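Local coordinates for protein phosphoserine aminotransferase SerC (Cytophaga hutchinsonii ATCC 33406, PDB 3FFR) that probably catalyses the pyridoxal-phosphate-dependent, reversible transfer of an amino group between phosphoserine and 2-oxoglutarate in serine biosynthesis, at residues 74-78 with 97-102; 88-92 with 114-120; 132-138 with 162-168; 183-189 with 201-207. Numbering follows the deposited sequence.

Interaction 1: 74-78 with 97-102; sequences WERII and RFYEFA
An aromatic cluster of Trp74, Phe98 and Phe101 joins two neighbouring helices, 70-81 and 93-104, that pack on one face of the large sheet in this fold type I PLP-dependent aminotransferase. Both segments are regular alpha helix; their axes approach to 9.6 Å and cross at -40°, with CA atoms closest for Trp74 and Phe98 (6.1 Å), Ile78 and Ala102 (6.4 Å), and Glu75 and Phe101 (6.7 Å). With chi1 m and chi2 near -18°, the indole reaches across to helix 93-104. Phe98, chi1 t, lies against it in an offset stack: the five-membered ring and the phenyl ring have centroids 4.0 Å apart and planes at 10°, and Trp74 CD1 is 3.5 Å from Phe98 CD2. Phe101, chi1 m, meets the indole differently, turning its face to the edge of the six-membered ring in a T-shaped pair, with centroids 5.3 Å apart and planes at 87°. One turn on, Ile78 (m, t) extends CD1 to 3.7 Å from Phe101 CB and 3.5 Å from Ala102 N, and Ile77 CD1 touches Phe98 CZ at 4.0 Å. No hydrogen bond crosses between the helices. The indole NE1 bonds instead to Asp167 OD2, which also binds the pyridine nitrogen of the cofactor, so the interface is held by ring stacking and apolar contact, and the one polar atom of the indole is left to reach an active-site residue.

Interaction 2: 88-92 with 114-120; sequences HCVNG and AAFGKGF
Phe120 lays the face of its ring against Cys89: SG sits 4.2 Å from the ring centroid, almost on the normal, a sulfur-aromatic contact, and Cys89 CB approaches Phe120 CZ to 3.7 Å. Chi1 is m in both residues. The contact lies where strand 85-90 of the large mixed sheet runs out beside the loop following edge strand 108-113. Residues 88-90 are extended; Gly92 is the N-cap of helix 93-104. The pairing with strand 108-113 reaches into the loop through Ala114 N to Val90 O (2.9 Å), and the CA atoms of Asn91 and Ala114 are 4.8 Å apart. From Ala115 to Lys118 the loop makes a type II turn, closed by Lys118 N to Ala115 O (2.9 Å), with Gly117 at phi 100°. Asn91, chi1 p, points into this loop and donates from ND2 to Lys118 O (3.1 Å). A water gives hydrogen bonds to Asn91 O (2.6 Å) and Lys118 O (2.9 Å) and accepts one from Gly117 N at 2.9 Å.

Interaction 3: 132-138 with 162-168; sequences EIICLTH and ALIFVDA
Ile134, Leu136 and Ile164 form the apolar centre on one face of the paired strands: Leu136 CD1 lies 3.8 Å from Ile164 CG2, and Ile134 CD1 is 4.0 Å from Ile164 CG1 and 3.8 Å from Ala162 CB. On the opposite face, Ile133 (chi1 p) sets CG2 3.8 Å from Phe165 CE1, at the edge of that ring. The strands, 133-137 and 163-167, are parallel neighbours in the middle of the seven-stranded sheet of the PLP-transferase large domain, their axes 4.6 Å apart at 17°. Ile133 pairs with Leu163 and the register continues to Thr137 with Asp167. The ladder zigzags: Leu163 N to Glu132 O (3.0 Å), Ile134 N to Leu163 O (2.8 Å), Phe165 N to Ile134 O, Leu136 N to Phe165 O and Asp167 N to Leu136 O (each 2.9 Å), then His138 N to Asp167 O (2.7 Å). At the C-terminal end of the strands Asp167, chi1 t, accepts from Val169 N at OD1 and binds N1 of the pyridoxal phosphate on Lys191 through OD2, while a water donates to Thr137 OG1 and Asp167 OD2, 2.7 Å from each.

Interaction 4: 183-189 with 201-207; sequences DSVFFSV and VWILNDR
Backbone amides and carbonyls are paired along most of the length shared by strands 184-188 and 200-205, which run antiparallel (176°) with axes 4.7 Å apart. In the hydrogen-bonded pair Phe187 and Val201, Val201 N reaches Phe187 O at 2.8 Å and Phe187 N reaches Val201 O at 3.0 Å. In the next such pair, Ile203 N donates to Val185 O (2.8 Å) and Val185 N to Ile203 O (2.9 Å). Ile203 O takes a second bond from Ser184 OG (2.7 Å; chi1 t), and that hydroxyl accepts from Trp202 NE1 at 2.9 Å, so the indole nitrogen is satisfied within the sheet. These strands form a beta hairpin, and the loop between them carries Lys191, the Schiff-base lysine; Ser188 OG binds the cofactor phosphate. On one face Phe187, chi1 p, lays its ring over Val201, whose CB is 3.7 Å from the ring centroid. At the far end Asn205 N donates to Asp183 O (3.0 Å), and Asn205, the N-cap of helix 206-217, caps Val208 N with OD1. Asp183 OD1 accepts from Asn205 ND2 (2.9 Å) and forms a salt bridge with Arg207 NH1 (2.8 Å), while Asp183 OD2 serves Arg156 and Ile164 N.

Along the chain, helix 70-81 opens interaction 1, and strand 85-90 opens interaction 2 before helix 93-104 closes the first; the two contacts therefore cross, and the loop at 114-120 closes the second. Interactions 3 and 4 follow in series, one joining parallel strands across a 25-residue connection, the other closing a hairpin. Strands 85-90, 133-137, 163-167 and 184-188 are successive neighbours in one sheet, so interactions 2, 3 and 4 tie into it side by side, with Cys135 beside Cys89 and Val166 beside Ser184. Interaction 1 packs its helices onto that sheet through Ile77, Phe98 and Trp74, meeting Phe165, Cys135 and Phe186.

Interaction 1: 74-78 with 97-102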
# COMPACT_ATOMS: atom_id res chain seq x y z
N TRP A 74 -2.50 6.03 -10.98
CA TRP A 74 -3.07 7.19 -11.72
C TRP A 74 -2.27 8.48 -11.39
O TRP A 74 -1.87 9.26 -12.23
CB TRP A 74 -4.50 7.47 -11.33
CG TRP A 74 -5.53 6.53 -11.85
CD1 TRP A 74 -5.44 5.65 -12.89
CD2 TRP A 74 -6.87 6.43 -11.35
NE1 TRP A 74 -6.65 5.00 -13.06
CE2 TRP A 74 -7.54 5.46 -12.13
CE3 TRP A 74 -7.56 7.06 -10.34
CZ2 TRP A 74 -8.88 5.15 -11.93
CZ3 TRP A 74 -8.87 6.74 -10.12
CH2 TRP A 74 -9.52 5.78 -10.89
N GLU A 75 -2.10 8.71 -10.10
CA GLU A 75 -1.36 9.90 -9.63
C GLU A 75 0.07 9.94 -10.14
O GLU A 75 0.55 10.98 -10.64
CB GLU A 75 -1.40 9.99 -8.10
CG GLU A 75 -0.75 11.27 -7.56
CD GLU A 75 -0.74 11.31 -6.05
OE1 GLU A 75 0.17 10.70 -5.48
OE2 GLU A 75 -1.54 12.06 -5.49
N ARG A 76 0.76 8.79 -10.03
CA ARG A 76 2.17 8.69 -10.43
C ARG A 76 2.35 8.87 -11.92
O ARG A 76 3.39 9.39 -12.38
CB ARG A 76 2.83 7.39 -9.96
CG ARG A 76 2.75 7.11 -8.47
CD ARG A 76 3.07 8.30 -7.62
NE ARG A 76 3.04 7.94 -6.18
CZ ARG A 76 3.22 8.82 -5.20
NH1 ARG A 76 3.39 10.11 -5.50
NH2 ARG A 76 3.25 8.41 -3.94
N ILE A 77 1.38 8.41 -12.71
CA ILE A 77 1.44 8.62 -14.17
C ILE A 77 1.51 10.10 -14.50
O ILE A 77 2.37 10.56 -15.27
CB ILE A 77 0.24 7.97 -14.93
CG1 ILE A 77 0.44 6.44 -14.96
CG2 ILE A 77 0.07 8.57 -16.36
CD1 ILE A 77 -0.83 5.63 -15.35
N ILE A 78 0.63 10.87 -13.87
CA ILE A 78 0.57 12.31 -14.17
C ILE A 78 1.81 13.03 -13.63
O ILE A 78 2.43 13.87 -14.31
CB ILE A 78 -0.76 12.93 -13.68
CG1 ILE A 78 -1.95 12.24 -14.36
CG2 ILE A 78 -0.80 14.44 -14.00
CD1 ILE A 78 -3.28 12.48 -13.64
N ARG A 97 -12.55 9.76 -12.86
CA ARG A 97 -11.73 10.11 -11.68
C ARG A 97 -10.28 10.34 -12.11
O ARG A 97 -9.63 11.32 -11.66
CB ARG A 97 -11.83 9.07 -10.57
CG ARG A 97 -11.24 9.57 -9.23
CD ARG A 97 -12.13 10.58 -8.46
NE ARG A 97 -11.39 11.19 -7.36
CZ ARG A 97 -10.85 12.41 -7.42
NH1 ARG A 97 -11.10 13.18 -8.46
NH2 ARG A 97 -10.12 12.88 -6.40
N PHE A 98 -9.79 9.48 -13.00
CA PHE A 98 -8.40 9.59 -13.53
C PHE A 98 -8.25 10.91 -14.25
O PHE A 98 -7.31 11.67 -14.03
CB PHE A 98 -8.10 8.36 -14.41
CG PHE A 98 -6.70 8.25 -14.91
CD1 PHE A 98 -5.66 8.99 -14.38
CD2 PHE A 98 -6.41 7.26 -15.84
CE1 PHE A 98 -4.37 8.83 -14.85
CE2 PHE A 98 -5.10 7.09 -16.30
CZ PHE A 98 -4.11 7.86 -15.81
N TYR A 99 -9.23 11.24 -15.08
CA TYR A 99 -9.24 12.52 -15.77
C TYR A 99 -9.18 13.67 -14.77
O TYR A 99 -8.44 14.64 -14.96
CB TYR A 99 -10.51 12.61 -16.66
CG TYR A 99 -10.96 14.01 -17.03
CD1 TYR A 99 -10.29 14.73 -17.99
CD2 TYR A 99 -12.06 14.57 -16.42
CE1 TYR A 99 -10.71 16.00 -18.33
CE2 TYR A 99 -12.47 15.83 -16.73
CZ TYR A 99 -11.81 16.54 -17.70
OH TYR A 99 -12.24 17.82 -18.02
N GLU A 100 -9.97 13.55 -13.71
CA GLU A 100 -10.02 14.61 -12.68
C GLU A 100 -8.69 14.81 -11.94
O GLU A 100 -8.32 15.92 -11.55
CB GLU A 100 -11.13 14.32 -11.66
CG GLU A 100 -12.51 14.53 -12.24
CD GLU A 100 -13.63 14.03 -11.35
OE1 GLU A 100 -13.36 13.31 -10.38
OE2 GLU A 100 -14.81 14.32 -11.69
N PHE A 101 -7.96 13.73 -11.77
CA PHE A 101 -6.63 13.81 -11.12
C PHE A 101 -5.73 14.78 -11.87
O PHE A 101 -4.90 15.47 -11.27
CB PHE A 101 -5.93 12.44 -11.08
CG PHE A 101 -6.32 11.57 -9.93
CD1 PHE A 101 -7.57 11.67 -9.32
CD2 PHE A 101 -5.43 10.59 -9.48
CE1 PHE A 101 -7.92 10.84 -8.26
CE2 PHE A 101 -5.78 9.75 -8.45
CZ PHE A 101 -7.02 9.86 -7.85
N ALA A 102 -5.82 14.80 -13.19
CA ALA A 102 -4.92 15.66 -13.96
C ALA A 102 -5.10 17.13 -13.51
O ALA A 102 -4.13 17.83 -13.21
CB ALA A 102 -5.15 15.51 -15.50

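Interaction 2: 88-92 with 114-120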
# COMPACT_ATOMS: atom_id res chain seq x y z
N HIS A 88 -7.75 12.13 -22.13
CA HIS A 88 -8.44 11.01 -21.52
C HIS A 88 -9.74 10.64 -22.22
O HIS A 88 -10.52 11.50 -22.53
CB HIS A 88 -8.83 11.37 -20.06
CG HIS A 88 -7.68 11.74 -19.18
ND1 HIS A 88 -7.26 10.94 -18.13
CD2 HIS A 88 -6.86 12.81 -19.20
CE1 HIS A 88 -6.20 11.51 -17.56
NE2 HIS A 88 -5.94 12.65 -18.18
N CYS A 89 -9.93 9.34 -22.43
CA CYS A 89 -11.25 8.81 -22.85
C CYS A 89 -12.04 8.55 -21.58
O CYS A 89 -11.63 7.74 -20.74
CB CYS A 89 -11.12 7.51 -23.66
SG CYS A 89 -10.63 7.81 -25.38
N VAL A 90 -13.17 9.24 -21.44
CA VAL A 90 -14.00 9.17 -20.23
C VAL A 90 -15.40 8.66 -20.53
O VAL A 90 -16.10 9.26 -21.36
CB VAL A 90 -14.08 10.56 -19.55
CG1 VAL A 90 -15.09 10.56 -18.37
CG2 VAL A 90 -12.66 11.02 -19.10
N ASN A 91 -15.78 7.57 -19.88
CA ASN A 91 -17.12 6.99 -20.10
C ASN A 91 -17.73 6.38 -18.87
O ASN A 91 -18.72 5.64 -18.92
CB ASN A 91 -17.12 5.97 -21.25
CG ASN A 91 -16.30 4.73 -20.94
OD1 ASN A 91 -15.49 4.72 -20.02
ND2 ASN A 91 -16.55 3.66 -21.70
N GLY A 92 -17.13 6.67 -17.73
CA GLY A 92 -17.65 6.16 -16.46
C GLY A 92 -16.87 6.68 -15.29
O GLY A 92 -15.98 7.54 -15.42
N ALA A 114 -17.88 9.68 -23.63
CA ALA A 114 -19.05 8.91 -24.07
C ALA A 114 -19.97 8.78 -22.86
O ALA A 114 -19.53 8.78 -21.71
CB ALA A 114 -18.66 7.53 -24.59
N ALA A 115 -21.26 8.67 -23.14
CA ALA A 115 -22.23 8.54 -22.05
C ALA A 115 -22.01 7.27 -21.26
O ALA A 115 -21.52 6.27 -21.77
CB ALA A 115 -23.68 8.53 -22.63
N PHE A 116 -22.43 7.30 -20.00
CA PHE A 116 -22.37 6.10 -19.17
C PHE A 116 -23.16 5.00 -19.84
O PHE A 116 -24.34 5.18 -20.20
CB PHE A 116 -22.94 6.38 -17.77
CG PHE A 116 -22.76 5.25 -16.78
CD1 PHE A 116 -23.69 4.24 -16.70
CD2 PHE A 116 -21.68 5.22 -15.91
CE1 PHE A 116 -23.54 3.20 -15.79
CE2 PHE A 116 -21.53 4.20 -15.00
CZ PHE A 116 -22.47 3.20 -14.93
N GLY A 117 -22.53 3.85 -20.02
CA GLY A 117 -23.17 2.71 -20.65
C GLY A 117 -22.78 2.56 -22.10
O GLY A 117 -23.11 1.59 -22.77
N LYS A 118 -22.05 3.56 -22.57
CA LYS A 118 -21.54 3.56 -23.95
C LYS A 118 -20.03 3.56 -24.03
O LYS A 118 -19.32 3.83 -23.07
CB LYS A 118 -22.11 4.75 -24.74
CG LYS A 118 -23.59 4.62 -24.98
CD LYS A 118 -24.15 5.80 -25.67
CE LYS A 118 -25.60 5.54 -26.05
NZ LYS A 118 -26.16 6.73 -26.75
N GLY A 119 -19.56 3.25 -25.23
CA GLY A 119 -18.14 3.19 -25.52
C GLY A 119 -17.75 4.12 -26.64
O GLY A 119 -18.48 5.06 -27.00
N PHE A 120 -16.57 3.84 -27.19
CA PHE A 120 -15.93 4.69 -28.20
C PHE A 120 -15.78 4.05 -29.57
O PHE A 120 -15.62 2.83 -29.70
CB PHE A 120 -14.54 5.10 -27.69
CG PHE A 120 -14.60 5.93 -26.45
CD1 PHE A 120 -14.86 7.29 -26.52
CD2 PHE A 120 -14.46 5.35 -25.19
CE1 PHE A 120 -14.95 8.05 -25.36
CE2 PHE A 120 -14.57 6.11 -24.05
CZ PHE A 120 -14.80 7.45 -24.14
O HOH W 1 -19.67 3.59 -20.21

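Interaction 3: 132-138 with 162-168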
# COMPACT_ATOMS: atom_id res chain seq x y z
N GLU A 132 0.33 15.05 -24.20
CA GLU A 132 1.58 14.33 -23.91
C GLU A 132 1.36 12.87 -23.66
O GLU A 132 2.26 12.04 -23.84
CB GLU A 132 2.29 14.95 -22.69
CG GLU A 132 2.66 16.38 -22.91
CD GLU A 132 3.11 17.08 -21.63
OE1 GLU A 132 3.99 16.50 -20.96
OE2 GLU A 132 2.63 18.21 -21.35
N ILE A 133 0.17 12.57 -23.15
CA ILE A 133 -0.22 11.19 -22.84
C ILE A 133 -1.67 11.00 -23.25
O ILE A 133 -2.44 11.96 -23.34
CB ILE A 133 0.01 10.81 -21.35
CG1 ILE A 133 -1.06 11.43 -20.44
CG2 ILE A 133 1.46 11.21 -20.87
CD1 ILE A 133 -1.05 10.86 -18.97
N ILE A 134 -1.99 9.74 -23.55
CA ILE A 134 -3.34 9.28 -23.90
C ILE A 134 -3.68 8.23 -22.85
O ILE A 134 -3.00 7.22 -22.71
CB ILE A 134 -3.40 8.65 -25.32
CG1 ILE A 134 -3.18 9.72 -26.39
CG2 ILE A 134 -4.74 7.93 -25.57
CD1 ILE A 134 -2.76 9.15 -27.75
N CYS A 135 -4.79 8.45 -22.17
CA CYS A 135 -5.27 7.55 -21.09
C CYS A 135 -6.56 6.87 -21.51
O CYS A 135 -7.61 7.50 -21.68
CB CYS A 135 -5.49 8.31 -19.80
SG CYS A 135 -4.01 9.09 -19.13
N LEU A 136 -6.42 5.56 -21.68
CA LEU A 136 -7.49 4.70 -22.13
C LEU A 136 -7.87 3.75 -21.02
O LEU A 136 -7.03 3.36 -20.24
CB LEU A 136 -7.01 3.89 -23.34
CG LEU A 136 -6.49 4.72 -24.52
CD1 LEU A 136 -5.96 3.82 -25.67
CD2 LEU A 136 -7.56 5.72 -25.01
N THR A 137 -9.14 3.39 -21.00
CA THR A 137 -9.61 2.43 -19.98
C THR A 137 -10.12 1.20 -20.69
O THR A 137 -11.17 1.24 -21.37
CB THR A 137 -10.66 3.07 -19.10
OG1 THR A 137 -10.07 4.15 -18.36
CG2 THR A 137 -11.26 2.05 -18.15
N HIS A 138 -9.38 0.10 -20.56
CA HIS A 138 -9.78 -1.12 -21.27
C HIS A 138 -11.12 -1.64 -20.77
O HIS A 138 -11.95 -2.17 -21.53
CB HIS A 138 -8.73 -2.25 -21.19
CG HIS A 138 -9.25 -3.53 -21.72
ND1 HIS A 138 -9.83 -4.50 -20.90
CD2 HIS A 138 -9.48 -3.93 -22.99
CE1 HIS A 138 -10.31 -5.46 -21.66
NE2 HIS A 138 -10.12 -5.13 -22.94
N ALA A 162 2.82 10.72 -28.22
CA ALA A 162 2.13 10.57 -26.91
C ALA A 162 2.49 9.23 -26.29
O ALA A 162 2.77 8.24 -26.99
CB ALA A 162 0.63 10.69 -27.05
N LEU A 163 2.48 9.21 -24.95
CA LEU A 163 2.60 7.96 -24.21
C LEU A 163 1.19 7.45 -23.99
O LEU A 163 0.33 8.18 -23.49
CB LEU A 163 3.25 8.16 -22.85
CG LEU A 163 4.68 8.72 -22.88
CD1 LEU A 163 5.05 9.14 -21.43
CD2 LEU A 163 5.68 7.70 -23.49
N ILE A 164 0.96 6.21 -24.38
CA ILE A 164 -0.36 5.57 -24.23
C ILE A 164 -0.40 4.64 -23.02
O ILE A 164 0.32 3.64 -22.95
CB ILE A 164 -0.81 4.82 -25.53
CG1 ILE A 164 -0.85 5.78 -26.71
CG2 ILE A 164 -2.21 4.19 -25.32
CD1 ILE A 164 -1.14 5.10 -28.07
N PHE A 165 -1.27 5.00 -22.08
CA PHE A 165 -1.51 4.25 -20.82
C PHE A 165 -2.87 3.61 -20.86
O PHE A 165 -3.87 4.26 -21.16
CB PHE A 165 -1.46 5.17 -19.58
CG PHE A 165 -0.16 5.82 -19.35
CD1 PHE A 165 0.16 7.02 -19.98
CD2 PHE A 165 0.79 5.22 -18.53
CE1 PHE A 165 1.42 7.59 -19.78
CE2 PHE A 165 2.03 5.78 -18.32
CZ PHE A 165 2.36 6.98 -18.96
N VAL A 166 -2.90 2.33 -20.52
CA VAL A 166 -4.16 1.59 -20.46
C VAL A 166 -4.45 1.07 -19.04
O VAL A 166 -3.66 0.35 -18.44
CB VAL A 166 -4.18 0.40 -21.46
CG1 VAL A 166 -5.55 -0.30 -21.43
CG2 VAL A 166 -3.83 0.85 -22.89
N ASP A 167 -5.60 1.50 -18.53
CA ASP A 167 -6.16 0.98 -17.28
C ASP A 167 -6.84 -0.35 -17.62
O ASP A 167 -7.80 -0.39 -18.39
CB ASP A 167 -7.10 2.04 -16.68
CG ASP A 167 -7.79 1.59 -15.41
OD1 ASP A 167 -8.02 0.38 -15.23
OD2 ASP A 167 -8.14 2.51 -14.64
N ALA A 168 -6.25 -1.44 -17.13
CA ALA A 168 -6.83 -2.82 -17.31
C ALA A 168 -7.02 -3.48 -15.93
O ALA A 168 -6.93 -4.68 -15.76
CB ALA A 168 -5.95 -3.67 -18.23
O HOH W 2 -9.18 4.70 -15.82

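Interaction 4: 183-189 with 201-207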
# COMPACT_ATOMS: atom_id res chain seq x y z
N ASP A 183 2.18 2.04 -24.53
CA ASP A 183 3.41 2.26 -23.78
C ASP A 183 3.36 1.76 -22.34
O ASP A 183 4.40 1.58 -21.70
CB ASP A 183 3.75 3.75 -23.80
CG ASP A 183 3.95 4.28 -25.24
OD1 ASP A 183 5.03 3.95 -25.84
OD2 ASP A 183 3.06 5.03 -25.73
N SER A 184 2.17 1.49 -21.86
CA SER A 184 2.01 1.10 -20.46
C SER A 184 0.62 0.60 -20.17
O SER A 184 -0.37 0.99 -20.82
CB SER A 184 2.30 2.35 -19.57
OG SER A 184 2.05 2.18 -18.17
N VAL A 185 0.60 -0.34 -19.25
CA VAL A 185 -0.66 -0.86 -18.71
C VAL A 185 -0.51 -1.01 -17.20
O VAL A 185 0.59 -1.18 -16.68
CB VAL A 185 -1.08 -2.19 -19.39
CG1 VAL A 185 -0.16 -3.33 -18.98
CG2 VAL A 185 -2.53 -2.54 -19.09
N PHE A 186 -1.63 -0.91 -16.50
CA PHE A 186 -1.60 -1.07 -15.05
C PHE A 186 -2.85 -1.72 -14.53
O PHE A 186 -3.91 -1.75 -15.16
CB PHE A 186 -1.35 0.29 -14.35
CG PHE A 186 -2.43 1.33 -14.64
CD1 PHE A 186 -2.33 2.17 -15.72
CD2 PHE A 186 -3.54 1.43 -13.82
CE1 PHE A 186 -3.30 3.13 -16.00
CE2 PHE A 186 -4.51 2.40 -14.10
CZ PHE A 186 -4.39 3.24 -15.18
N PHE A 187 -2.66 -2.30 -13.36
CA PHE A 187 -3.75 -2.96 -12.63
C PHE A 187 -3.48 -2.99 -11.15
O PHE A 187 -2.43 -2.55 -10.66
CB PHE A 187 -3.98 -4.38 -13.15
CG PHE A 187 -2.81 -5.34 -12.98
CD1 PHE A 187 -1.79 -5.39 -13.91
CD2 PHE A 187 -2.77 -6.20 -11.92
CE1 PHE A 187 -0.70 -6.28 -13.77
CE2 PHE A 187 -1.69 -7.09 -11.75
CZ PHE A 187 -0.67 -7.14 -12.69
N SER A 188 -4.49 -3.44 -10.44
CA SER A 188 -4.31 -3.77 -9.01
C SER A 188 -4.80 -5.20 -8.83
O SER A 188 -5.50 -5.74 -9.69
CB SER A 188 -4.92 -2.72 -8.08
OG SER A 188 -6.27 -2.51 -8.31
N VAL A 189 -4.41 -5.82 -7.74
CA VAL A 189 -4.51 -7.29 -7.64
C VAL A 189 -5.81 -7.92 -7.17
O VAL A 189 -5.95 -9.16 -7.22
CB VAL A 189 -3.35 -7.87 -6.78
CG1 VAL A 189 -1.97 -7.55 -7.44
CG2 VAL A 189 -3.43 -7.39 -5.29
N VAL A 201 0.23 -2.71 -9.76
CA VAL A 201 1.26 -3.09 -10.71
C VAL A 201 1.24 -2.18 -11.94
O VAL A 201 0.22 -2.04 -12.63
CB VAL A 201 1.11 -4.58 -11.15
CG1 VAL A 201 2.28 -4.98 -12.02
CG2 VAL A 201 1.05 -5.55 -9.90
N TRP A 202 2.38 -1.56 -12.17
CA TRP A 202 2.60 -0.62 -13.28
C TRP A 202 3.60 -1.22 -14.25
O TRP A 202 4.75 -1.39 -13.94
CB TRP A 202 3.04 0.74 -12.73
CG TRP A 202 3.11 1.86 -13.71
CD1 TRP A 202 2.62 1.88 -14.99
CD2 TRP A 202 3.56 3.21 -13.44
NE1 TRP A 202 2.84 3.10 -15.56
CE2 TRP A 202 3.39 3.95 -14.63
CE3 TRP A 202 4.13 3.83 -12.33
CZ2 TRP A 202 3.77 5.30 -14.74
CZ3 TRP A 202 4.50 5.17 -12.43
CH2 TRP A 202 4.33 5.89 -13.63
N ILE A 203 3.10 -1.56 -15.42
CA ILE A 203 3.90 -2.10 -16.51
C ILE A 203 4.16 -0.93 -17.46
O ILE A 203 3.22 -0.26 -17.91
CB ILE A 203 3.14 -3.25 -17.20
CG1 ILE A 203 3.05 -4.46 -16.24
CG2 ILE A 203 3.79 -3.61 -18.54
CD1 ILE A 203 2.15 -5.56 -16.74
N LEU A 204 5.43 -0.67 -17.73
CA LEU A 204 5.77 0.52 -18.53
C LEU A 204 7.01 0.31 -19.35
O LEU A 204 7.88 -0.46 -18.99
CB LEU A 204 5.96 1.74 -17.61
CG LEU A 204 7.24 1.86 -16.73
CD1 LEU A 204 7.23 3.21 -16.00
CD2 LEU A 204 7.44 0.69 -15.71
N ASN A 205 7.07 1.03 -20.45
CA ASN A 205 8.20 0.92 -21.36
C ASN A 205 9.24 2.03 -21.27
O ASN A 205 9.19 2.99 -20.47
CB ASN A 205 7.74 0.70 -22.83
CG ASN A 205 7.20 1.98 -23.48
OD1 ASN A 205 7.23 3.05 -22.89
ND2 ASN A 205 6.71 1.86 -24.72
N ASP A 206 10.23 1.83 -22.12
CA ASP A 206 11.38 2.73 -22.23
C ASP A 206 10.96 4.18 -22.49
O ASP A 206 11.59 5.12 -22.00
CB ASP A 206 12.35 2.28 -23.36
CG ASP A 206 11.67 2.21 -24.79
OD1 ASP A 206 10.62 1.56 -25.05
OD2 ASP A 206 12.27 2.82 -25.73
N ARG A 207 9.93 4.36 -23.31
CA ARG A 207 9.45 5.71 -23.66
C ARG A 207 8.90 6.45 -22.42
O ARG A 207 9.10 7.65 -22.19
CB ARG A 207 8.41 5.66 -24.79
CG ARG A 207 8.95 5.03 -26.08
CD ARG A 207 7.98 5.09 -27.22
NE ARG A 207 7.68 6.46 -27.59
CZ ARG A 207 6.48 7.04 -27.49
NH1 ARG A 207 5.42 6.38 -27.09
NH2 ARG A 207 6.35 8.30 -27.84